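Local coordinates for calcineurin-like phosphoesterase domain-containing protein (PDB 1XM7) that is of unknown function but belongs to the calcineurin-like metallophosphoesterase family and so probably acts as a hydrolase, at residues K107-S112 / L142-H147. Numbering follows the deposited sequence.
Sequences KRILLS and LLIHGH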
ATOM      1  N   LYS A 107      16.965   9.647   5.706  1.00 53.85           N
ATOM      2  CA  LYS A 107      16.645   8.235   5.878  1.00 53.22           C
ATOM      3  C   LYS A 107      16.251   7.491   4.601  1.00 51.13           C
ATOM      4  O   LYS A 107      15.712   8.073   3.656  1.00 51.52           O
ATOM      5  CB  LYS A 107      15.592   8.083   6.978  1.00 55.04           C
ATOM      6  CG  LYS A 107      16.151   8.555   8.323  1.00 59.80           C
ATOM      7  CD  LYS A 107      15.299   8.161   9.521  1.00 64.13           C
ATOM      8  CE  LYS A 107      16.023   8.520  10.825  1.00 65.83           C
ATOM      9  NZ  LYS A 107      15.232   8.148  12.037  1.00 66.61           N
ATOM     10  N   ARG A 108      16.559   6.197   4.590  1.00 47.72           N
ATOM     11  CA  ARG A 108      16.312   5.320   3.451  1.00 44.31           C
ATOM     12  C   ARG A 108      15.075   4.459   3.686  1.00 41.15           C
ATOM     13  O   ARG A 108      14.970   3.784   4.711  1.00 40.03           O
ATOM     14  CB  ARG A 108      17.546   4.448   3.246  1.00 46.14           C
ATOM     15  CG  ARG A 108      17.699   3.892   1.867  1.00 47.74           C
ATOM     16  CD  ARG A 108      19.113   3.378   1.655  1.00 49.65           C
ATOM     17  NE  ARG A 108      19.227   2.752   0.343  1.00 53.36           N
ATOM     18  CZ  ARG A 108      20.371   2.390  -0.230  1.00 55.51           C
ATOM     19  NH1 ARG A 108      21.527   2.593   0.392  1.00 58.92           N
ATOM     20  NH2 ARG A 108      20.355   1.812  -1.426  1.00 55.74           N
ATOM     21  N   ILE A 109      14.153   4.471   2.721  1.00 38.38           N
ATOM     22  CA  ILE A 109      12.899   3.732   2.844  1.00 36.62           C
ATOM     23  C   ILE A 109      12.639   2.595   1.846  1.00 35.84           C
ATOM     24  O   ILE A 109      12.690   2.784   0.625  1.00 35.57           O
ATOM     25  CB  ILE A 109      11.686   4.692   2.762  1.00 36.97           C
ATOM     26  CG1 ILE A 109      11.884   5.877   3.712  1.00 36.28           C
ATOM     27  CG2 ILE A 109      10.406   3.942   3.127  1.00 35.95           C
ATOM     28  CD1 ILE A 109      10.833   6.966   3.573  1.00 34.84           C
ATOM     29  N   LEU A 110      12.335   1.421   2.396  1.00 33.90           N
ATOM     30  CA  LEU A 110      12.020   0.243   1.604  1.00 30.47           C
ATOM     31  C   LEU A 110      10.506   0.189   1.469  1.00 29.67           C
ATOM     32  O   LEU A 110       9.773   0.232   2.465  1.00 27.42           O
ATOM     33  CB  LEU A 110      12.483  -1.041   2.301  1.00 29.47           C
ATOM     34  CG  LEU A 110      12.840  -2.288   1.475  1.00 28.29           C
ATOM     35  CD1 LEU A 110      12.439  -3.518   2.255  1.00 27.41           C
ATOM     36  CD2 LEU A 110      12.158  -2.292   0.134  1.00 28.63           C
ATOM     37  N   LEU A 111      10.056   0.100   0.225  1.00 28.84           N
ATOM     38  CA  LEU A 111       8.644   0.008  -0.092  1.00 26.64           C
ATOM     39  C   LEU A 111       8.407  -1.378  -0.659  1.00 26.72           C
ATOM     40  O   LEU A 111       8.998  -1.765  -1.676  1.00 26.73           O
ATOM     41  CB  LEU A 111       8.269   1.036  -1.148  1.00 26.82           C
ATOM     42  CG  LEU A 111       8.646   2.492  -0.893  1.00 28.70           C
ATOM     43  CD1 LEU A 111       8.236   3.301  -2.101  1.00 27.61           C
ATOM     44  CD2 LEU A 111       7.968   3.014   0.366  1.00 25.24           C
ATOM     45  N   SER A 112       7.546  -2.129   0.004  1.00 26.08           N
ATOM     46  CA  SER A 112       7.221  -3.465  -0.448  1.00 25.71           C
ATOM     47  C   SER A 112       5.786  -3.770  -0.033  1.00 26.88           C
ATOM     48  O   SER A 112       5.232  -3.094   0.833  1.00 29.22           O
ATOM     49  CB  SER A 112       8.170  -4.463   0.186  1.00 24.80           C
ATOM     50  OG  SER A 112       7.983  -5.741  -0.382  1.00 26.44           O
ATOM     51  N   LEU A 142      13.606   2.380   7.237  1.00 35.79           N
ATOM     52  CA  LEU A 142      12.198   2.084   7.433  1.00 32.90           C
ATOM     53  C   LEU A 142      11.606   1.241   6.312  1.00 31.82           C
ATOM     54  O   LEU A 142      12.076   1.266   5.174  1.00 30.84           O
ATOM     55  CB  LEU A 142      11.419   3.393   7.554  1.00 30.33           C
ATOM     56  CG  LEU A 142       9.895   3.325   7.625  1.00 31.41           C
ATOM     57  CD1 LEU A 142       9.446   2.634   8.917  1.00 29.32           C
ATOM     58  CD2 LEU A 142       9.338   4.747   7.530  1.00 28.88           C
ATOM     59  N   LEU A 143      10.572   0.483   6.657  1.00 30.44           N
ATOM     60  CA  LEU A 143       9.870  -0.344   5.694  1.00 27.83           C
ATOM     61  C   LEU A 143       8.412   0.044   5.740  1.00 26.57           C
ATOM     62  O   LEU A 143       7.792   0.003   6.792  1.00 26.96           O
ATOM     63  CB  LEU A 143       9.991  -1.829   6.039  1.00 26.89           C
ATOM     64  CG  LEU A 143       9.074  -2.771   5.237  1.00 25.19           C
ATOM     65  CD1 LEU A 143       9.425  -2.706   3.760  1.00 24.70           C
ATOM     66  CD2 LEU A 143       9.211  -4.195   5.749  1.00 21.83           C
ATOM     67  N   ILE A 144       7.876   0.455   4.601  1.00 26.75           N
ATOM     68  CA  ILE A 144       6.468   0.796   4.516  1.00 24.68           C
ATOM     69  C   ILE A 144       5.907  -0.351   3.689  1.00 25.29           C
ATOM     70  O   ILE A 144       6.416  -0.647   2.602  1.00 24.21           O
ATOM     71  CB  ILE A 144       6.253   2.123   3.784  1.00 23.12           C
ATOM     72  CG1 ILE A 144       7.043   3.219   4.488  1.00 20.06           C
ATOM     73  CG2 ILE A 144       4.766   2.480   3.761  1.00 20.88           C
ATOM     74  CD1 ILE A 144       6.717   4.600   4.001  1.00 19.33           C
ATOM     75  N   HIS A 145       4.885  -1.016   4.215  1.00 25.63           N
ATOM     76  CA  HIS A 145       4.291  -2.152   3.517  1.00 25.78           C
ATOM     77  C   HIS A 145       2.781  -2.202   3.690  1.00 25.08           C
ATOM     78  O   HIS A 145       2.173  -1.281   4.220  1.00 25.42           O
ATOM     79  CB  HIS A 145       4.889  -3.448   4.057  1.00 24.98           C
ATOM     80  CG  HIS A 145       4.527  -3.711   5.481  1.00 24.69           C
ATOM     81  ND1 HIS A 145       3.245  -4.029   5.871  1.00 25.17           N
ATOM     82  CD2 HIS A 145       5.257  -3.625   6.618  1.00 27.04           C
ATOM     83  CE1 HIS A 145       3.198  -4.122   7.188  1.00 26.52           C
ATOM     84  NE2 HIS A 145       4.405  -3.880   7.666  1.00 27.67           N
ATOM     85  N   GLY A 146       2.191  -3.290   3.216  1.00 26.43           N
ATOM     86  CA  GLY A 146       0.762  -3.496   3.348  1.00 29.01           C
ATOM     87  C   GLY A 146       0.538  -4.962   3.686  1.00 30.59           C
ATOM     88  O   GLY A 146       1.107  -5.490   4.647  1.00 32.31           O
ATOM     89  N   HIS A 147      -0.311  -5.617   2.906  1.00 30.88           N
ATOM     90  CA  HIS A 147      -0.577  -7.034   3.077  1.00 31.12           C
ATOM     91  C   HIS A 147      -1.280  -7.510   4.356  1.00 32.46           C
ATOM     92  O   HIS A 147      -2.185  -8.338   4.272  1.00 33.09           O
ATOM     93  CB  HIS A 147       0.734  -7.803   2.892  1.00 29.49           C
ATOM     94  CG  HIS A 147       0.555  -9.286   2.820  1.00 30.86           C
ATOM     95  ND1 HIS A 147       0.634 -10.101   3.928  1.00 29.23           N
ATOM     96  CD2 HIS A 147       0.274 -10.098   1.772  1.00 29.43           C
ATOM     97  CE1 HIS A 147       0.412 -11.352   3.568  1.00 30.19           C
ATOM     98  NE2 HIS A 147       0.190 -11.377   2.264  1.00 32.26           N
TER
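Four main-chain hydrogen bonds tie the parallel strands 107-112 and 142-145 together. L110 is gripped on both its backbone groups: its N donates to L142 O at 2.8 Å, almost straight at 173°, and its O receives I144 N at 2.9 Å, nearly along the C=O axis. The flanking bonds, L142 N to R108 O and S112 N to I144 O, are longer, both 3.2 Å. CA-H···O contacts accompany this ladder, and beyond its last bond H145 CA lies 3.0 Å from S112 O.

Helix 125-137 connects the two strands, which makes this a beta-alpha-beta crossover in the second sheet of the two-sheet calcineurin-like phosphoesterase fold.

Apolar contacts form on both faces. L110 and L143 lie side by side under the crossover helix, each with CG anti to its backbone N, so that their CD1 methyls meet at 3.5 Å; V131 of the helix touches both. On the other face I109 crosses I144 obliquely, its CG2 branch 3.7 Å from I144 CG1, while L111 runs alongside I144 and places CD2 3.9 Å from I144 CB.

Polar groups turn to partners beyond the pair: R108 forms a salt bridge with E138, and S112 OG bonds to F98 O. ND1 of H145, the last strand residue, bonds to G146 O. Here begins the GHxH motif, which probably supplies metal ligands, as in relatives; its H147 N donates to D9 OD1.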